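Side-chain contacts in PlaB phospholipase (PDB 6ZTI), which is an alpha/beta-hydrolase phospholipase of Legionella pneumophila, with an activity controlled by NAD(H)-mediated tetramerization: residues Q37-Q42 and I289-C294; G46-Q51 and R293-K298. All coordinates share one frame; numbering follows the deposited sequence.

Interaction 1 of 2, residues Q37-Q42 and I289-C294; sequences QWLENQ and IWILRC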
ATOM      1  N   GLN B  37     -24.087 -38.604 -17.521  1.00 27.88           N
ATOM      2  CA  GLN B  37     -24.741 -39.906 -17.640  1.00 25.38           C
ATOM      3  C   GLN B  37     -26.031 -39.809 -18.449  1.00 23.51           C
ATOM      4  O   GLN B  37     -26.366 -40.726 -19.208  1.00 31.96           O
ATOM      5  CB  GLN B  37     -25.022 -40.474 -16.245  1.00 33.03           C
ATOM      6  CG  GLN B  37     -23.760 -40.954 -15.518  1.00 48.27           C
ATOM      7  CD  GLN B  37     -23.753 -40.668 -14.011  1.00 61.44           C
ATOM      8  OE1 GLN B  37     -24.544 -39.868 -13.500  1.00 45.40           O
ATOM      9  NE2 GLN B  37     -22.841 -41.325 -13.297  1.00 46.88           N
ATOM     10  N   TRP B  38     -26.768 -38.702 -18.310  1.00 24.15           N
ATOM     11  CA  TRP B  38     -28.022 -38.564 -19.046  1.00 26.30           C
ATOM     12  C   TRP B  38     -27.779 -38.396 -20.541  1.00 26.96           C
ATOM     13  O   TRP B  38     -28.502 -38.983 -21.357  1.00 25.44           O
ATOM     14  CB  TRP B  38     -28.827 -37.388 -18.499  1.00 21.70           C
ATOM     15  CG  TRP B  38     -30.188 -37.246 -19.126  1.00 19.39           C
ATOM     16  CD1 TRP B  38     -31.291 -37.993 -18.857  1.00 21.05           C
ATOM     17  CD2 TRP B  38     -30.585 -36.291 -20.125  1.00 20.53           C
ATOM     18  NE1 TRP B  38     -32.354 -37.568 -19.625  1.00 24.94           N
ATOM     19  CE2 TRP B  38     -31.942 -36.526 -20.411  1.00 21.95           C
ATOM     20  CE3 TRP B  38     -29.921 -35.268 -20.803  1.00 25.54           C
ATOM     21  CZ2 TRP B  38     -32.646 -35.777 -21.343  1.00 27.76           C
ATOM     22  CZ3 TRP B  38     -30.624 -34.524 -21.729  1.00 31.65           C
ATOM     23  CH2 TRP B  38     -31.972 -34.780 -21.988  1.00 21.98           C
ATOM     24  N   LEU B  39     -26.777 -37.594 -20.923  1.00 24.88           N
ATOM     25  CA  LEU B  39     -26.433 -37.457 -22.337  1.00 25.34           C
ATOM     26  C   LEU B  39     -26.025 -38.796 -22.931  1.00 31.02           C
ATOM     27  O   LEU B  39     -26.307 -39.079 -24.103  1.00 34.84           O
ATOM     28  CB  LEU B  39     -25.302 -36.445 -22.523  1.00 24.56           C
ATOM     29  CG  LEU B  39     -25.621 -34.970 -22.310  1.00 30.39           C
ATOM     30  CD1 LEU B  39     -24.375 -34.136 -22.555  1.00 27.15           C
ATOM     31  CD2 LEU B  39     -26.738 -34.511 -23.220  1.00 30.93           C
ATOM     32  N   GLU B  40     -25.345 -39.627 -22.140  1.00 27.39           N
ATOM     33  CA  GLU B  40     -24.983 -40.959 -22.606  1.00 31.34           C
ATOM     34  C   GLU B  40     -26.223 -41.754 -22.994  1.00 37.19           C
ATOM     35  O   GLU B  40     -26.241 -42.427 -24.033  1.00 32.67           O
ATOM     36  CB  GLU B  40     -24.196 -41.684 -21.516  1.00 28.69           C
ATOM     37  CG  GLU B  40     -23.431 -42.901 -21.994  1.00 34.00           C
ATOM     38  CD  GLU B  40     -22.757 -43.625 -20.845  1.00 40.35           C
ATOM     39  OE1 GLU B  40     -23.464 -43.988 -19.876  1.00 40.29           O
ATOM     40  OE2 GLU B  40     -21.522 -43.809 -20.901  1.00 33.64           O
ATOM     41  N   ASN B  41     -27.278 -41.682 -22.178  1.00 33.77           N
ATOM     42  CA  ASN B  41     -28.478 -42.456 -22.480  1.00 31.73           C
ATOM     43  C   ASN B  41     -29.255 -41.851 -23.644  1.00 31.26           C
ATOM     44  O   ASN B  41     -29.868 -42.586 -24.427  1.00 28.61           O
ATOM     45  CB  ASN B  41     -29.355 -42.565 -21.235  1.00 39.72           C
ATOM     46  CG  ASN B  41     -28.688 -43.363 -20.123  1.00 56.29           C
ATOM     47  OD1 ASN B  41     -27.472 -43.282 -19.924  1.00 59.79           O
ATOM     48  ND2 ASN B  41     -29.480 -44.150 -19.401  1.00 62.91           N
ATOM     49  N   GLN B  42     -29.224 -40.526 -23.793  1.00 32.17           N
ATOM     50  CA  GLN B  42     -29.883 -39.905 -24.936  1.00 37.17           C
ATOM     51  C   GLN B  42     -29.216 -40.293 -26.252  1.00 37.28           C
ATOM     52  O   GLN B  42     -29.888 -40.359 -27.288  1.00 30.05           O
ATOM     53  CB  GLN B  42     -29.894 -38.387 -24.770  1.00 36.19           C
ATOM     54  CG  GLN B  42     -30.724 -37.918 -23.586  1.00 33.46           C
ATOM     55  CD  GLN B  42     -32.174 -38.331 -23.707  1.00 38.75           C
ATOM     56  OE1 GLN B  42     -32.895 -37.845 -24.579  1.00 40.65           O
ATOM     57  NE2 GLN B  42     -32.608 -39.243 -22.842  1.00 41.79           N
ATOM     58  N   ILE B 289     -32.928 -29.979 -21.492  1.00 11.97           N
ATOM     59  CA  ILE B 289     -33.744 -29.922 -22.699  1.00 11.91           C
ATOM     60  C   ILE B 289     -33.113 -29.007 -23.733  1.00 16.57           C
ATOM     61  O   ILE B 289     -33.092 -29.324 -24.928  1.00 17.57           O
ATOM     62  CB  ILE B 289     -35.178 -29.478 -22.350  1.00 16.80           C
ATOM     63  CG1 ILE B 289     -35.934 -30.608 -21.621  1.00 16.36           C
ATOM     64  CG2 ILE B 289     -35.931 -29.055 -23.620  1.00 27.24           C
ATOM     65  CD1 ILE B 289     -37.105 -30.119 -20.793  1.00 28.97           C
ATOM     66  N   TRP B 290     -32.595 -27.856 -23.305  1.00 17.72           N
ATOM     67  CA  TRP B 290     -32.065 -26.920 -24.288  1.00 11.07           C
ATOM     68  C   TRP B 290     -30.638 -27.258 -24.693  1.00 15.35           C
ATOM     69  O   TRP B 290     -30.236 -26.923 -25.812  1.00 14.53           O
ATOM     70  CB  TRP B 290     -32.170 -25.489 -23.757  1.00 13.91           C
ATOM     71  CG  TRP B 290     -33.580 -25.022 -23.849  1.00 16.09           C
ATOM     72  CD1 TRP B 290     -34.474 -24.902 -22.830  1.00 22.03           C
ATOM     73  CD2 TRP B 290     -34.286 -24.677 -25.044  1.00 14.68           C
ATOM     74  NE1 TRP B 290     -35.688 -24.476 -23.313  1.00 26.67           N
ATOM     75  CE2 TRP B 290     -35.599 -24.337 -24.671  1.00 22.61           C
ATOM     76  CE3 TRP B 290     -33.928 -24.613 -26.393  1.00 19.97           C
ATOM     77  CZ2 TRP B 290     -36.555 -23.928 -25.597  1.00 34.44           C
ATOM     78  CZ3 TRP B 290     -34.878 -24.221 -27.312  1.00 24.37           C
ATOM     79  CH2 TRP B 290     -36.179 -23.877 -26.909  1.00 36.61           C
ATOM     80  N   ILE B 291     -29.871 -27.935 -23.829  1.00 14.41           N
ATOM     81  CA  ILE B 291     -28.568 -28.444 -24.255  1.00 16.19           C
ATOM     82  C   ILE B 291     -28.734 -29.433 -25.399  1.00 16.07           C
ATOM     83  O   ILE B 291     -27.965 -29.418 -26.367  1.00 14.94           O
ATOM     84  CB  ILE B 291     -27.812 -29.083 -23.073  1.00 16.06           C
ATOM     85  CG1 ILE B 291     -27.184 -27.995 -22.218  1.00 17.58           C
ATOM     86  CG2 ILE B 291     -26.734 -30.044 -23.577  1.00 21.73           C
ATOM     87  CD1 ILE B 291     -26.531 -28.473 -20.953  1.00 22.84           C
ATOM     88  N   LEU B 292     -29.731 -30.316 -25.299  1.00 14.28           N
ATOM     89  CA  LEU B 292     -29.942 -31.327 -26.337  1.00 19.73           C
ATOM     90  C   LEU B 292     -30.278 -30.677 -27.672  1.00 16.53           C
ATOM     91  O   LEU B 292     -29.793 -31.108 -28.727  1.00 20.41           O
ATOM     92  CB  LEU B 292     -31.054 -32.289 -25.908  1.00 21.29           C
ATOM     93  CG  LEU B 292     -31.319 -33.526 -26.766  1.00 38.44           C
ATOM     94  CD1 LEU B 292     -30.058 -34.361 -26.935  1.00 34.95           C
ATOM     95  CD2 LEU B 292     -32.421 -34.363 -26.134  1.00 32.11           C
ATOM     96  N   ARG B 293     -31.091 -29.621 -27.641  1.00 20.17           N
ATOM     97  CA  ARG B 293     -31.392 -28.872 -28.856  1.00 20.87           C
ATOM     98  C   ARG B 293     -30.126 -28.255 -29.441  1.00 19.93           C
ATOM     99  O   ARG B 293     -29.883 -28.335 -30.652  1.00 19.08           O
ATOM    100  CB  ARG B 293     -32.420 -27.781 -28.547  1.00 23.28           C
ATOM    101  CG  ARG B 293     -33.842 -28.266 -28.360  1.00 24.98           C
ATOM    102  CD  ARG B 293     -34.436 -28.816 -29.657  1.00 46.50           C
ATOM    103  NE  ARG B 293     -34.301 -27.893 -30.786  1.00 45.49           N
ATOM    104  CZ  ARG B 293     -35.154 -26.910 -31.070  1.00 41.77           C
ATOM    105  NH1 ARG B 293     -36.221 -26.696 -30.306  1.00 36.74           N
ATOM    106  NH2 ARG B 293     -34.935 -26.132 -32.124  1.00 46.94           N
ATOM    107  N   CYS B 294     -29.309 -27.625 -28.589  1.00 18.29           N
ATOM    108  CA  CYS B 294     -28.089 -26.967 -29.058  1.00 16.67           C
ATOM    109  C   CYS B 294     -27.147 -27.972 -29.706  1.00 17.57           C
ATOM    110  O   CYS B 294     -26.610 -27.728 -30.794  1.00 15.99           O
ATOM    111  CB  CYS B 294     -27.397 -26.246 -27.891  1.00 19.46           C
ATOM    112  SG  CYS B 294     -28.311 -24.801 -27.203  1.00 20.14           S
TER
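Trp38 and Leu292 are both sent across the gap by the same first torsion. In each, CG lies anti to the backbone N, at chi1 -175° in Trp38 and -172° in Leu292. Each side chain starts toward the other helix, and the two cross at about a right angle. The far corner of the indole does the touching: Trp38 CH2 is 4.2 Å from Leu292 CD2. The methyl meets the ring obliquely.

Gln42 sits one turn after Trp38 and bends at its second torsion. The bend lays its aliphatic part over the indole, with Gln42 CG 3.5 Å above one face of the Trp38 ring and shifted toward its rim. The amide end reaches the same leucine methyl, and Gln42 OE1 is 3.8 Å from Leu292 CD2. One branch of Leu292 thus meets both the aromatic corner and the amide oxygen. A second, looser touch is made by branches of two other residues. Leu39 CD2 and Ile291 CG2 are 4.5 Å apart.

No hydrogen bond links the two segments. Their axes approach to 11.8 Å, at 52° between N-to-C directions, and side chains alone span this wide gap. Leu39 and Leu292 have the nearest CA atoms, 8.1 Å apart.

Helices 35-44 and 286-296 probably correspond to helices A and F of the alpha/beta-hydrolase fold, which flank one side of the central parallel sheet. Ile291 also packs on Ile127 and Leu129 of strand 123-129, while Trp38 also touches Met279 and Ala282 in a loop. Gln37 and Glu40 pack on Leu474 of a second subunit, and Trp290 packs against helix 300-320 and Leu195 of strand 191-197.

Interaction 2 of 2, residues G46-Q51 and R293-K298; sequences GKLDIQ and RCLQVK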
ATOM      1  N   GLY B  46     -30.753 -42.773 -29.695  1.00 42.24           N
ATOM      2  CA  GLY B  46     -30.768 -42.212 -31.029  1.00 49.26           C
ATOM      3  C   GLY B  46     -31.036 -40.727 -31.104  1.00 53.86           C
ATOM      4  O   GLY B  46     -31.320 -40.222 -32.197  1.00 47.10           O
ATOM      5  N   LYS B  47     -30.963 -40.008 -29.985  1.00 41.61           N
ATOM      6  CA  LYS B  47     -31.142 -38.563 -30.005  1.00 43.30           C
ATOM      7  C   LYS B  47     -29.841 -37.819 -30.267  1.00 39.65           C
ATOM      8  O   LYS B  47     -29.880 -36.668 -30.717  1.00 43.54           O
ATOM      9  CB  LYS B  47     -31.754 -38.091 -28.680  1.00 43.64           C
ATOM     10  CG  LYS B  47     -32.999 -38.873 -28.241  1.00 46.79           C
ATOM     11  CD  LYS B  47     -34.087 -38.844 -29.299  1.00 56.51           C
ATOM     12  CE  LYS B  47     -35.282 -39.705 -28.906  1.00 72.98           C
ATOM     13  NZ  LYS B  47     -36.042 -39.146 -27.751  1.00 68.84           N
ATOM     14  N   LEU B  48     -28.699 -38.453 -30.004  1.00 39.78           N
ATOM     15  CA  LEU B  48     -27.386 -37.887 -30.273  1.00 35.68           C
ATOM     16  C   LEU B  48     -26.516 -38.959 -30.915  1.00 34.46           C
ATOM     17  O   LEU B  48     -26.822 -40.152 -30.852  1.00 34.11           O
ATOM     18  CB  LEU B  48     -26.723 -37.363 -28.990  1.00 30.88           C
ATOM     19  CG  LEU B  48     -27.440 -36.219 -28.268  1.00 36.46           C
ATOM     20  CD1 LEU B  48     -26.770 -35.932 -26.929  1.00 38.83           C
ATOM     21  CD2 LEU B  48     -27.468 -34.966 -29.134  1.00 38.66           C
ATOM     22  N   ASP B  49     -25.425 -38.517 -31.544  1.00 22.05           N
ATOM     23  CA  ASP B  49     -24.495 -39.414 -32.220  1.00 36.86           C
ATOM     24  C   ASP B  49     -23.178 -39.449 -31.450  1.00 29.10           C
ATOM     25  O   ASP B  49     -22.136 -39.018 -31.952  1.00 36.38           O
ATOM     26  CB  ASP B  49     -24.280 -38.964 -33.670  1.00 42.11           C
ATOM     27  CG  ASP B  49     -23.755 -40.087 -34.564  1.00 67.15           C
ATOM     28  OD1 ASP B  49     -23.848 -41.268 -34.159  1.00 51.07           O
ATOM     29  OD2 ASP B  49     -23.247 -39.790 -35.672  1.00 57.97           O
ATOM     30  N   ILE B  50     -23.227 -39.954 -30.221  1.00 26.79           N
ATOM     31  CA  ILE B  50     -22.082 -39.986 -29.324  1.00 29.05           C
ATOM     32  C   ILE B  50     -21.810 -41.444 -29.005  1.00 27.33           C
ATOM     33  O   ILE B  50     -22.624 -42.100 -28.342  1.00 31.92           O
ATOM     34  CB  ILE B  50     -22.325 -39.203 -28.032  1.00 27.12           C
ATOM     35  CG1 ILE B  50     -22.937 -37.834 -28.323  1.00 30.12           C
ATOM     36  CG2 ILE B  50     -21.018 -39.067 -27.269  1.00 20.88           C
ATOM     37  CD1 ILE B  50     -23.353 -37.100 -27.068  1.00 33.40           C
ATOM     38  N   GLN B  51     -20.665 -41.946 -29.442  1.00 33.68           N
ATOM     39  CA  GLN B  51     -20.325 -43.327 -29.145  1.00 38.57           C
ATOM     40  C   GLN B  51     -20.091 -43.481 -27.647  1.00 31.57           C
ATOM     41  O   GLN B  51     -19.780 -42.517 -26.937  1.00 29.12           O
ATOM     42  CB  GLN B  51     -19.094 -43.758 -29.947  1.00 41.42           C
ATOM     43  CG  GLN B  51     -19.166 -43.357 -31.426  1.00 67.65           C
ATOM     44  CD  GLN B  51     -18.046 -43.947 -32.271  1.00 71.22           C
ATOM     45  OE1 GLN B  51     -16.891 -44.008 -31.843  1.00 67.22           O
ATOM     46  NE2 GLN B  51     -18.385 -44.378 -33.482  1.00 74.57           N
ATOM     47  N   ARG B 293     -31.091 -29.621 -27.641  1.00 20.17           N
ATOM     48  CA  ARG B 293     -31.392 -28.872 -28.856  1.00 20.87           C
ATOM     49  C   ARG B 293     -30.126 -28.255 -29.441  1.00 19.93           C
ATOM     50  O   ARG B 293     -29.883 -28.335 -30.652  1.00 19.08           O
ATOM     51  CB  ARG B 293     -32.420 -27.781 -28.547  1.00 23.28           C
ATOM     52  CG  ARG B 293     -33.842 -28.266 -28.360  1.00 24.98           C
ATOM     53  CD  ARG B 293     -34.436 -28.816 -29.657  1.00 46.50           C
ATOM     54  NE  ARG B 293     -34.301 -27.893 -30.786  1.00 45.49           N
ATOM     55  CZ  ARG B 293     -35.154 -26.910 -31.070  1.00 41.77           C
ATOM     56  NH1 ARG B 293     -36.221 -26.696 -30.306  1.00 36.74           N
ATOM     57  NH2 ARG B 293     -34.935 -26.132 -32.124  1.00 46.94           N
ATOM     58  N   CYS B 294     -29.309 -27.625 -28.589  1.00 18.29           N
ATOM     59  CA  CYS B 294     -28.089 -26.967 -29.058  1.00 16.67           C
ATOM     60  C   CYS B 294     -27.147 -27.972 -29.706  1.00 17.57           C
ATOM     61  O   CYS B 294     -26.610 -27.728 -30.794  1.00 15.99           O
ATOM     62  CB  CYS B 294     -27.397 -26.246 -27.891  1.00 19.46           C
ATOM     63  SG  CYS B 294     -28.311 -24.801 -27.203  1.00 20.14           S
ATOM     64  N   LEU B 295     -26.954 -29.125 -29.059  1.00 15.29           N
ATOM     65  CA  LEU B 295     -26.093 -30.168 -29.606  1.00 12.56           C
ATOM     66  C   LEU B 295     -26.599 -30.702 -30.938  1.00 22.92           C
ATOM     67  O   LEU B 295     -25.814 -31.273 -31.705  1.00 17.26           O
ATOM     68  CB  LEU B 295     -25.973 -31.330 -28.619  1.00 20.86           C
ATOM     69  CG  LEU B 295     -25.145 -31.070 -27.360  1.00 23.72           C
ATOM     70  CD1 LEU B 295     -25.246 -32.255 -26.415  1.00 17.61           C
ATOM     71  CD2 LEU B 295     -23.689 -30.800 -27.721  1.00 21.92           C
ATOM     72  N   GLN B 296     -27.887 -30.555 -31.222  1.00 21.19           N
ATOM     73  CA  GLN B 296     -28.455 -31.055 -32.462  1.00 21.14           C
ATOM     74  C   GLN B 296     -28.334 -30.056 -33.611  1.00 18.54           C
ATOM     75  O   GLN B 296     -28.571 -30.430 -34.767  1.00 22.71           O
ATOM     76  CB  GLN B 296     -29.918 -31.455 -32.222  1.00 23.22           C
ATOM     77  CG  GLN B 296     -30.043 -32.735 -31.373  1.00 26.09           C
ATOM     78  CD  GLN B 296     -31.441 -32.999 -30.828  1.00 30.01           C
ATOM     79  OE1 GLN B 296     -32.269 -32.093 -30.705  1.00 28.65           O
ATOM     80  NE2 GLN B 296     -31.700 -34.252 -30.482  1.00 26.96           N
ATOM     81  N   VAL B 297     -27.934 -28.812 -33.335  1.00 13.86           N
ATOM     82  CA  VAL B 297     -27.719 -27.859 -34.413  1.00 16.53           C
ATOM     83  C   VAL B 297     -26.621 -28.360 -35.339  1.00 20.14           C
ATOM     84  O   VAL B 297     -25.537 -28.761 -34.897  1.00 14.44           O
ATOM     85  CB  VAL B 297     -27.386 -26.477 -33.843  1.00 18.48           C
ATOM     86  CG1 VAL B 297     -26.886 -25.568 -34.950  1.00 15.11           C
ATOM     87  CG2 VAL B 297     -28.612 -25.889 -33.187  1.00 19.07           C
ATOM     88  N   LYS B 298     -26.894 -28.322 -36.643  1.00 17.56           N
ATOM     89  CA  LYS B 298     -25.935 -28.778 -37.640  0.51 22.23           C
ATOM     90  C   LYS B 298     -25.804 -27.819 -38.818  1.00 24.13           C
ATOM     91  O   LYS B 298     -25.139 -28.158 -39.801  1.00 26.95           O
ATOM     92  CB  LYS B 298     -26.317 -30.172 -38.151  0.51 22.34           C
ATOM     93  CG  LYS B 298     -26.142 -31.278 -37.114  0.51 21.85           C
ATOM     94  CD  LYS B 298     -26.341 -32.656 -37.722  0.51 30.48           C
ATOM     95  CE  LYS B 298     -26.083 -33.753 -36.705  0.51 35.56           C
ATOM     96  NZ  LYS B 298     -26.103 -35.110 -37.328  0.51 48.44           N
TER
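Gln296 reaches across to a loop backbone, and its side-chain amide grips the carbonyl of Lys47. Gln296 NE2 donates to Lys47 O at 3.0 Å, and the N-H...O angle is 168°. The Gln296 side chain is extended beyond CG, which carries the amide to the loop. The acceptor lies almost exactly in the amide plane of Gln296. At the other end the carbonyl is approached from an angle: C=O...N is 137°, with the donor tilted 22° from the carbonyl plane.

Leu48 supplies the apolar half of the contact. It crosses Leu295 at about a right angle and uses both branches. Leu48 CD1 meets Leu295 CD1 at 4.0 Å. Leu48 CD2 sits over the root of the same residue, 4.0 Å from Leu295 CB. That methyl also touches the stem of the glutamine, with Leu48 CD2 4.1 Å from Gln296 CG.

The loop leaves helix 35-44 through a Schellman motif with Gly46, at positive phi, as its C-prime residue. It belongs to the beta-alpha-beta unit of strand 16-21, helix 35-44 and strand 55-60. Ser43 OG is shared between the backbone oxygens of Leu48 and Ile50, to both of which it is hydrogen-bonded. Leu295 also packs on Ile127 of strand 123-129. The carbonyl of Val297 is hydrogen-bonded to His125 NE2 on that strand.

In the fold
The chain runs from strand 16-21 into helix 35-44, then through the loop 46-51 to strand 55-60. Much later it returns as helix 286-296. Interaction 1 closes a loop of 246 residues and interaction 2 one of 241. Interaction 2 starts later in the chain, and the two end on the same stretch: both use helix 286-296 and share Arg293 and Cys294. Their centres lie about 8 Å apart. They merge through packing of Leu292 CD1 on Leu48 CD2, at 3.5 Å, and of Leu39 on Leu48 and Leu295. Together they tie the first helix of the hydrolase domain, and the loop after it, to the helix that follows the last strand of the parallel sheet.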